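PDB 3O9Z: lipopolysaccharide biosynthesis protein wbpB from Thermus thermophilus, which acts as an NAD-dependent sugar dehydrogenase in the biosynthesis of 2,3-diacetamido-2,3-dideoxy-D-mannuronic acid, probably with 2-oxoglutarate as the co-substrate that reoxidises the cofactor. Local coordinates for residues G150-V155 against I249-E254; R198-E203 against E217-R222; V202-R207 against A292-L297. All coordinates share one frame; numbering follows the deposited sequence.

Contact 1. Residues G150-V155 against I249-E254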
loop_
_atom_site.group_PDB
_atom_site.type_symbol
_atom_site.label_atom_id
_atom_site.label_comp_id
_atom_site.label_asym_id
_atom_site.label_seq_id
_atom_site.Cartn_x
_atom_site.Cartn_y
_atom_site.Cartn_z
ATOM N N GLY A 150 -12.761 -39.731 33.715
ATOM C CA GLY A 150 -12.555 -40.362 32.421
ATOM C C GLY A 150 -12.442 -39.288 31.362
ATOM O O GLY A 150 -12.852 -38.140 31.570
ATOM N N ALA A 151 -11.921 -39.694 30.214
ATOM C CA ALA A 151 -11.969 -38.818 29.051
ATOM C C ALA A 151 -13.346 -38.774 28.429
ATOM O O ALA A 151 -14.138 -39.711 28.577
ATOM C CB ALA A 151 -10.949 -39.287 28.069
ATOM N N LYS A 152 -13.642 -37.696 27.707
ATOM C CA LYS A 152 -14.947 -37.521 27.089
ATOM C C LYS A 152 -14.844 -37.631 25.565
ATOM O O LYS A 152 -13.767 -37.429 24.993
ATOM C CB LYS A 152 -15.513 -36.154 27.458
ATOM C CG LYS A 152 -15.930 -36.047 28.978
ATOM C CD LYS A 152 -16.465 -37.356 29.552
ATOM C CE LYS A 152 -16.729 -37.236 31.056
ATOM N NZ LYS A 152 -17.361 -38.459 31.656
ATOM N N ASP A 153 -15.928 -38.013 24.913
ATOM C CA ASP A 153 -15.989 -38.013 23.454
ATOM C C ASP A 153 -16.709 -36.751 23.039
ATOM O O ASP A 153 -17.771 -36.409 23.552
ATOM C CB ASP A 153 -16.753 -39.249 22.979
ATOM C CG ASP A 153 -15.889 -40.483 23.111
ATOM O OD1 ASP A 153 -14.863 -40.563 22.400
ATOM O OD2 ASP A 153 -16.150 -41.293 24.028
ATOM N N VAL A 154 -16.078 -36.009 22.133
ATOM C CA VAL A 154 -16.493 -34.626 21.851
ATOM C C VAL A 154 -16.608 -34.449 20.343
ATOM O O VAL A 154 -15.761 -34.950 19.589
ATOM C CB VAL A 154 -15.409 -33.653 22.351
ATOM C CG1 VAL A 154 -15.816 -32.200 21.964
ATOM C CG2 VAL A 154 -15.224 -33.743 23.861
ATOM N N VAL A 155 -17.648 -33.748 19.910
ATOM C CA VAL A 155 -17.756 -33.340 18.517
ATOM C C VAL A 155 -17.750 -31.819 18.526
ATOM O O VAL A 155 -18.597 -31.185 19.167
ATOM C CB VAL A 155 -19.053 -33.854 17.874
ATOM C CG1 VAL A 155 -19.180 -33.307 16.467
ATOM C CG2 VAL A 155 -19.044 -35.382 17.844
ATOM N N ILE A 249 -19.957 -27.182 20.732
ATOM C CA ILE A 249 -19.186 -28.260 21.368
ATOM C C ILE A 249 -20.171 -29.257 21.965
ATOM O O ILE A 249 -21.025 -28.909 22.809
ATOM C CB ILE A 249 -18.123 -27.761 22.356
ATOM C CG1 ILE A 249 -17.333 -28.953 22.919
ATOM C CG2 ILE A 249 -18.733 -26.922 23.483
ATOM C CD1 ILE A 249 -16.074 -28.524 23.676
ATOM N N ALA A 250 -20.093 -30.506 21.512
ATOM C CA ALA A 250 -21.002 -31.556 22.022
ATOM C C ALA A 250 -20.193 -32.578 22.802
ATOM O O ALA A 250 -19.294 -33.217 22.251
ATOM C CB ALA A 250 -21.767 -32.228 20.874
ATOM N N VAL A 251 -20.457 -32.694 24.103
ATOM C CA VAL A 251 -19.625 -33.520 24.970
ATOM C C VAL A 251 -20.492 -34.678 25.468
ATOM O O VAL A 251 -21.525 -34.474 26.113
ATOM C CB VAL A 251 -19.116 -32.738 26.195
ATOM C CG1 VAL A 251 -18.318 -33.650 27.113
ATOM C CG2 VAL A 251 -18.287 -31.517 25.745
ATOM N N ASP A 252 -20.075 -35.892 25.123
ATOM C CA ASP A 252 -20.819 -37.100 25.471
ATOM C C ASP A 252 -22.294 -36.934 25.068
ATOM O O ASP A 252 -23.184 -37.289 25.846
ATOM C CB ASP A 252 -20.716 -37.342 26.985
ATOM C CG ASP A 252 -19.379 -37.935 27.418
ATOM O OD1 ASP A 252 -18.447 -38.090 26.590
ATOM O OD2 ASP A 252 -19.276 -38.263 28.625
ATOM N N GLY A 253 -22.558 -36.373 23.886
ATOM C CA GLY A 253 -23.928 -36.141 23.402
ATOM C C GLY A 253 -24.731 -34.940 23.888
ATOM O O GLY A 253 -25.891 -34.762 23.510
ATOM N N GLU A 254 -24.143 -34.112 24.740
ATOM C CA GLU A 254 -24.791 -32.870 25.172
ATOM C C GLU A 254 -24.249 -31.648 24.435
ATOM O O GLU A 254 -23.043 -31.404 24.479
ATOM C CB GLU A 254 -24.447 -32.616 26.629
ATOM C CG GLU A 254 -24.975 -33.672 27.563
ATOM C CD GLU A 254 -25.018 -33.143 28.976
ATOM O OE1 GLU A 254 -24.304 -32.144 29.217
ATOM O OE2 GLU A 254 -25.764 -33.701 29.814
#
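V155 and A250 form the hydrogen-bonded pair that fixes the register between G150-V155 and I249-E254. V155 N donates a hydrogen bond to A250 O at 2.9 Å, and A250 N returns a bond of the same length to V155 O. One residue earlier in strand 152-160, V154 pairs with V251 in a non-hydrogen-bonded pair, in which V154 CA approaches A250 O at 3.2 Å as a CA-H...O contact. A further backbone bond, D252 N to D153 O, lies beyond the last strand residue, V251. The short strand axes run at 154° to each other, nearly antiparallel.

The polar side-chain contacts converge on D252. Its OD1 accepts from D153 N at 3.0 Å with an N-H...O angle of 156°, so D252 is held by both its backbone N and its carboxylate. Its OD2 faces K152, whose chain bends at chi2 (-34°) and brings CD to 3.1 Å from that oxygen. K152 NZ forms a 3.6 Å salt bridge with D252 OD2 and also bonds K149 O. D153 turns its carboxylate to R222 in strand 221-228 instead.

Apolar contacts differ on the two faces. On the face of V154 and V251, V154 CG1 lies 3.7 Å from I249 CG1, reaching it obliquely with CG1 anti to its own backbone N. K152 CB and CG rest against V251 CG1. Helices 136-146 and 186-196 cover this side through L145 on V251 and F196 on V154. On the other face, V155 and A250 meet through their CB atoms.

Just beyond the pairing, the type I' turn V251-E254 leads into strand 254-257, outermost of this chain's sheet. The contact itself is an antiparallel strand pairing inside the mixed sheet of the C-terminal alpha/beta domain of Gfo/Idh/MocA oxidoreductases.

Contact 2. Residues R198-E203 against E217-R222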
loop_
_atom_site.group_PDB
_atom_site.type_symbol
_atom_site.label_atom_id
_atom_site.label_comp_id
_atom_site.label_asym_id
_atom_site.label_seq_id
_atom_site.Cartn_x
_atom_site.Cartn_y
_atom_site.Cartn_z
ATOM N N ARG A 198 -3.337 -31.509 26.702
ATOM C CA ARG A 198 -2.391 -31.542 25.612
ATOM C C ARG A 198 -2.839 -32.581 24.592
ATOM O O ARG A 198 -3.400 -33.640 24.953
ATOM C CB ARG A 198 -1.019 -31.964 26.155
ATOM C CG ARG A 198 0.126 -31.936 25.134
ATOM C CD ARG A 198 1.426 -32.592 25.671
ATOM N NE ARG A 198 2.484 -32.580 24.663
ATOM C CZ ARG A 198 3.328 -31.567 24.484
ATOM N NH1 ARG A 198 3.254 -30.488 25.251
ATOM N NH2 ARG A 198 4.255 -31.630 23.538
ATOM N N ALA A 199 -2.539 -32.335 23.328
ATOM C CA ALA A 199 -2.852 -33.272 22.285
ATOM C C ALA A 199 -1.784 -34.351 22.144
ATOM O O ALA A 199 -0.625 -34.096 21.760
ATOM C CB ALA A 199 -3.075 -32.552 20.940
ATOM N N LEU A 200 -2.194 -35.585 22.392
ATOM C CA LEU A 200 -1.290 -36.721 22.213
ATOM C C LEU A 200 -1.194 -37.175 20.774
ATOM O O LEU A 200 -0.182 -37.723 20.351
ATOM C CB LEU A 200 -1.829 -37.867 23.093
ATOM C CG LEU A 200 -2.147 -37.520 24.550
ATOM C CD1 LEU A 200 -2.616 -38.795 25.258
ATOM C CD2 LEU A 200 -0.904 -36.968 25.252
ATOM N N HIS A 201 -2.244 -36.950 19.994
ATOM C CA HIS A 201 -2.289 -37.408 18.615
ATOM C C HIS A 201 -3.154 -36.433 17.842
ATOM O O HIS A 201 -4.183 -35.981 18.333
ATOM C CB HIS A 201 -2.886 -38.824 18.550
ATOM C CG HIS A 201 -3.128 -39.335 17.162
ATOM N ND1 HIS A 201 -2.110 -39.615 16.276
ATOM C CD2 HIS A 201 -4.273 -39.716 16.547
ATOM C CE1 HIS A 201 -2.619 -40.101 15.157
ATOM N NE2 HIS A 201 -3.930 -40.175 15.298
ATOM N N VAL A 202 -2.699 -36.055 16.653
ATOM C CA VAL A 202 -3.469 -35.143 15.802
ATOM C C VAL A 202 -3.614 -35.728 14.403
ATOM O O VAL A 202 -2.642 -36.303 13.875
ATOM C CB VAL A 202 -2.704 -33.812 15.620
ATOM C CG1 VAL A 202 -3.500 -32.883 14.681
ATOM C CG2 VAL A 202 -2.532 -33.137 16.958
ATOM N N GLU A 203 -4.808 -35.659 13.816
ATOM C CA GLU A 203 -5.047 -36.085 12.428
ATOM C C GLU A 203 -5.787 -34.987 11.674
ATOM O O GLU A 203 -6.636 -34.306 12.243
ATOM C CB GLU A 203 -5.978 -37.312 12.327
ATOM C CG GLU A 203 -5.473 -38.476 13.110
ATOM C CD GLU A 203 -6.369 -39.688 13.087
ATOM O OE1 GLU A 203 -7.439 -39.744 12.441
ATOM O OE2 GLU A 203 -5.987 -40.633 13.796
ATOM N N GLU A 217 -6.629 -36.643 19.780
ATOM C CA GLU A 217 -6.674 -37.323 21.074
ATOM C C GLU A 217 -5.989 -36.424 22.078
ATOM O O GLU A 217 -4.776 -36.203 21.961
ATOM C CB GLU A 217 -5.954 -38.673 20.983
ATOM C CG GLU A 217 -6.039 -39.431 22.332
ATOM C CD GLU A 217 -5.039 -40.576 22.464
ATOM O OE1 GLU A 217 -4.174 -40.771 21.591
ATOM O OE2 GLU A 217 -5.120 -41.286 23.482
ATOM N N LEU A 218 -6.750 -35.915 23.041
ATOM C CA LEU A 218 -6.216 -35.046 24.093
ATOM C C LEU A 218 -6.189 -35.813 25.409
ATOM O O LEU A 218 -6.858 -36.860 25.545
ATOM C CB LEU A 218 -7.102 -33.811 24.280
ATOM C CG LEU A 218 -7.432 -33.084 22.954
ATOM C CD1 LEU A 218 -8.438 -31.956 23.183
ATOM C CD2 LEU A 218 -6.192 -32.661 22.172
ATOM N N GLU A 219 -5.436 -35.305 26.371
ATOM C CA GLU A 219 -5.393 -35.952 27.692
ATOM C C GLU A 219 -6.796 -36.237 28.207
ATOM O O GLU A 219 -7.040 -37.360 28.707
ATOM C CB GLU A 219 -4.672 -35.043 28.679
ATOM C CG GLU A 219 -3.174 -35.012 28.404
ATOM C CD GLU A 219 -2.468 -34.009 29.311
ATOM O OE1 GLU A 219 -2.701 -32.786 29.181
ATOM O OE2 GLU A 219 -1.719 -34.435 30.223
ATOM N N GLY A 220 -7.752 -35.325 28.036
ATOM C CA GLY A 220 -9.081 -35.470 28.622
ATOM C C GLY A 220 -10.205 -35.733 27.646
ATOM O O GLY A 220 -11.371 -35.701 28.031
ATOM N N ALA A 221 -9.906 -35.938 26.365
ATOM C CA ALA A 221 -10.983 -36.133 25.388
ATOM C C ALA A 221 -10.498 -36.699 24.081
ATOM O O ALA A 221 -9.370 -36.458 23.663
ATOM C CB ALA A 221 -11.666 -34.785 25.061
ATOM N N ARG A 222 -11.404 -37.355 23.367
ATOM C CA ARG A 222 -11.207 -37.675 21.950
ATOM C C ARG A 222 -12.140 -36.754 21.189
ATOM O O ARG A 222 -13.322 -36.676 21.490
ATOM C CB ARG A 222 -11.622 -39.140 21.689
ATOM C CG ARG A 222 -10.686 -40.117 22.433
ATOM C CD ARG A 222 -11.289 -41.560 22.410
ATOM N NE ARG A 222 -12.487 -41.667 23.250
ATOM C CZ ARG A 222 -12.428 -41.934 24.554
ATOM N NH1 ARG A 222 -13.563 -42.028 25.230
ATOM N NH2 ARG A 222 -11.278 -42.135 25.171
#
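E217 lies across from both L200 and H201, and its side chain can be followed outward. CB sits 3.9 Å from H201 CB, on the shared face of this hydrogen-bonded pair. CG, anti to the backbone N (chi1 -178°), starts an extended chain. CD comes within 4.1 Å of L200 CD1. OE1 lies 3.8 Å from H201 CB and also near L200 CB, and OE2 is near L200 CD1. The carboxylate thus meets carbon atoms of both neighbours across the strands, with no hydrogen bond to either.

The backbone explains the double facing. E217 O accepts from L200 N at 2.7 Å and from H201 N at 3.3 Å, while E217 N bonds H201 O. On the opposite face of the sheet, A199 CB packs tightly on L218 CD2.

Beyond the pairing, E219 OE1 accepts a nearly straight hydrogen bond (176°) from R198 N, which meets it on the anti side, somewhat out of the carboxylate plane. E219 N bonds R198 O.

The one-residue register shift between A199-L218 and H201-E217 identifies a classic beta bulge, here in the hairpin of strands 199-207 and 211-218, the former outermost in this chain's C-terminal sheet.

Contact 3. Residues V202-R207 against A292-L297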
loop_
_atom_site.group_PDB
_atom_site.type_symbol
_atom_site.label_atom_id
_atom_site.label_comp_id
_atom_site.label_asym_id
_atom_site.label_seq_id
_atom_site.Cartn_x
_atom_site.Cartn_y
_atom_site.Cartn_z
ATOM N N VAL A 202 -2.699 -36.055 16.653
ATOM C CA VAL A 202 -3.469 -35.143 15.802
ATOM C C VAL A 202 -3.614 -35.728 14.403
ATOM O O VAL A 202 -2.642 -36.303 13.875
ATOM C CB VAL A 202 -2.704 -33.812 15.620
ATOM C CG1 VAL A 202 -3.500 -32.883 14.681
ATOM C CG2 VAL A 202 -2.532 -33.137 16.958
ATOM N N GLU A 203 -4.808 -35.659 13.816
ATOM C CA GLU A 203 -5.047 -36.085 12.428
ATOM C C GLU A 203 -5.787 -34.987 11.674
ATOM O O GLU A 203 -6.636 -34.306 12.243
ATOM C CB GLU A 203 -5.978 -37.312 12.327
ATOM C CG GLU A 203 -5.473 -38.476 13.110
ATOM C CD GLU A 203 -6.369 -39.688 13.087
ATOM O OE1 GLU A 203 -7.439 -39.744 12.441
ATOM O OE2 GLU A 203 -5.987 -40.633 13.796
ATOM N N VAL A 204 -5.530 -34.863 10.376
ATOM C CA VAL A 204 -6.328 -33.975 9.539
ATOM C C VAL A 204 -6.881 -34.801 8.399
ATOM O O VAL A 204 -6.122 -35.597 7.789
ATOM C CB VAL A 204 -5.533 -32.748 9.084
ATOM C CG1 VAL A 204 -4.301 -33.153 8.278
ATOM C CG2 VAL A 204 -6.405 -31.848 8.233
ATOM N N HIS A 205 -8.189 -34.679 8.152
ATOM C CA HIS A 205 -8.903 -35.532 7.203
ATOM C C HIS A 205 -9.344 -34.796 5.940
ATOM O O HIS A 205 -9.620 -35.426 4.912
ATOM C CB HIS A 205 -10.161 -36.114 7.864
ATOM C CG HIS A 205 -9.874 -36.899 9.099
ATOM N ND1 HIS A 205 -10.784 -36.997 10.136
ATOM C CD2 HIS A 205 -8.785 -37.612 9.469
ATOM C CE1 HIS A 205 -10.256 -37.734 11.094
ATOM N NE2 HIS A 205 -9.049 -38.125 10.716
ATOM N N ALA A 206 -9.444 -33.472 6.046
ATOM C CA ALA A 206 -9.920 -32.633 4.917
ATOM C C ALA A 206 -9.237 -31.306 5.076
ATOM O O ALA A 206 -9.108 -30.767 6.170
ATOM C CB ALA A 206 -11.450 -32.438 4.939
ATOM N N ARG A 207 -8.757 -30.753 3.965
ATOM C CA ARG A 207 -8.088 -29.460 4.069
ATOM C C ARG A 207 -8.128 -28.668 2.774
ATOM O O ARG A 207 -7.197 -28.806 1.959
ATOM C CB ARG A 207 -6.641 -29.634 4.579
ATOM C CG ARG A 207 -5.769 -28.393 4.490
ATOM C CD ARG A 207 -4.375 -28.849 4.182
ATOM N NE ARG A 207 -3.698 -29.113 5.438
ATOM C CZ ARG A 207 -3.009 -30.216 5.705
ATOM N NH1 ARG A 207 -2.917 -31.195 4.809
ATOM N NH2 ARG A 207 -2.409 -30.297 6.883
ATOM N N ALA A 292 0.039 -25.104 14.538
ATOM C CA ALA A 292 1.243 -25.112 13.697
ATOM C C ALA A 292 1.531 -26.477 13.050
ATOM O O ALA A 292 1.862 -26.546 11.855
ATOM C CB ALA A 292 2.452 -24.649 14.533
ATOM N N LEU A 293 1.310 -27.549 13.818
ATOM C CA LEU A 293 1.433 -28.913 13.290
ATOM C C LEU A 293 0.565 -29.120 12.067
ATOM O O LEU A 293 0.966 -29.712 11.056
ATOM C CB LEU A 293 1.028 -29.936 14.350
ATOM C CG LEU A 293 1.927 -30.263 15.531
ATOM C CD1 LEU A 293 1.237 -31.190 16.528
ATOM C CD2 LEU A 293 3.202 -30.904 14.954
ATOM N N LEU A 294 -0.666 -28.614 12.183
ATOM C CA LEU A 294 -1.655 -28.764 11.130
ATOM C C LEU A 294 -1.295 -28.091 9.803
ATOM O O LEU A 294 -1.898 -28.396 8.767
ATOM C CB LEU A 294 -3.005 -28.259 11.653
ATOM C CG LEU A 294 -3.753 -29.215 12.584
ATOM C CD1 LEU A 294 -4.972 -28.526 13.229
ATOM C CD2 LEU A 294 -4.186 -30.466 11.771
ATOM N N ARG A 295 -0.344 -27.151 9.794
ATOM C CA ARG A 295 0.059 -26.581 8.501
ATOM C C ARG A 295 0.732 -27.545 7.548
ATOM O O ARG A 295 0.675 -27.386 6.331
ATOM C CB ARG A 295 0.962 -25.344 8.670
ATOM C CG ARG A 295 0.298 -24.265 9.478
ATOM C CD ARG A 295 1.190 -23.037 9.755
ATOM N NE ARG A 295 0.477 -22.273 10.740
ATOM C CZ ARG A 295 0.993 -21.784 11.864
ATOM N NH1 ARG A 295 2.328 -21.876 12.091
ATOM N NH2 ARG A 295 0.230 -21.181 12.746
ATOM N N THR A 296 1.424 -28.532 8.104
ATOM C CA THR A 296 2.192 -29.434 7.263
ATOM C C THR A 296 1.815 -30.885 7.506
ATOM O O THR A 296 2.315 -31.770 6.812
ATOM C CB THR A 296 3.701 -29.280 7.517
ATOM O OG1 THR A 296 3.962 -29.383 8.917
ATOM C CG2 THR A 296 4.184 -27.923 6.994
ATOM N N LEU A 297 0.955 -31.158 8.488
ATOM C CA LEU A 297 0.583 -32.559 8.711
ATOM C C LEU A 297 -0.052 -33.157 7.439
ATOM O O LEU A 297 -1.019 -32.626 6.900
ATOM C CB LEU A 297 -0.404 -32.639 9.883
ATOM C CG LEU A 297 -0.743 -34.066 10.312
ATOM C CD1 LEU A 297 0.508 -34.726 10.939
ATOM C CD2 LEU A 297 -1.863 -33.909 11.329
HETATM O O HOH W 1 -4.630 -27.709 8.177
#
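L293 opens the contact by bringing CD1 to 4.3 Å from V202 CG2, a loose apolar touch at the exposed side of helix 281-294. L294 reaches further in. Its CD2 lies 3.8 Å from both V202 CG1 and V204 CB, bridging two residues that project from the same face of strand 202-207.

The carbonyl of L294 has a polar role. L294 O accepts from R207 NH2 at 2.7 Å, with the donor tilted 30° from the carbonyl plane, and it also accepts a hydrogen bond from a water, which in turn accepts from R207 NE. R295 points away from the strand: its guanidinium bonds G178 O, L107 O and T182 and makes a cation-pi contact with W108, with A292 CA over the centre of one face of the guanidinium.

L297 completes the contact. Its CD2 packs against V202 CG1 and V202 O, the latter at 3.6 Å. L297 CD2 also packs on V204 CG1 (4.0 Å), the two side chains running in opposite senses. L297 O receives R207 NH2 at 2.7 Å, in the carbonyl plane and on a lone pair, with a weak second bond from NH1. The R207 chain is bent, and both carbonyl oxygens lie at the edge of its guanidinium, near its plane. NH2 therefore spans the two carbonyls. A leucine in place of R207 would probably leave L294 O and L297 O without these charged donors and free the bridging water to shift.

L293 O accepts from both T296 N and L297 N. Apolar packing, with R207 bridging two backbone carbonyls at one end, thus joins the C-terminal part of helix 281-294 and the residues after it to the outermost strand of this chain's sheet in the C-terminal alpha/beta domain.

After the N-terminal Rossmann-fold region, strand 152-160 is the first to enter a contact, and contact 1 closes the longest of the three loops by pairing it with strand 245-251, 94 residues on. Within that span lies contact 2, whose segments are 14 residues apart at their closest ends, across the hairpin of strands 199-207 and 211-218. Contact 3 starts from the same strand as contact 2, sharing V202 and E203, but runs forward to the end of helix 281-294, so it crosses contact 1. Contacts 1 and 2 touch through the D153-R222 salt bridge between neighbouring strands; contacts 1 and 3 stay about 10 Å apart at their nearest atoms. All three reach one six-stranded sheet.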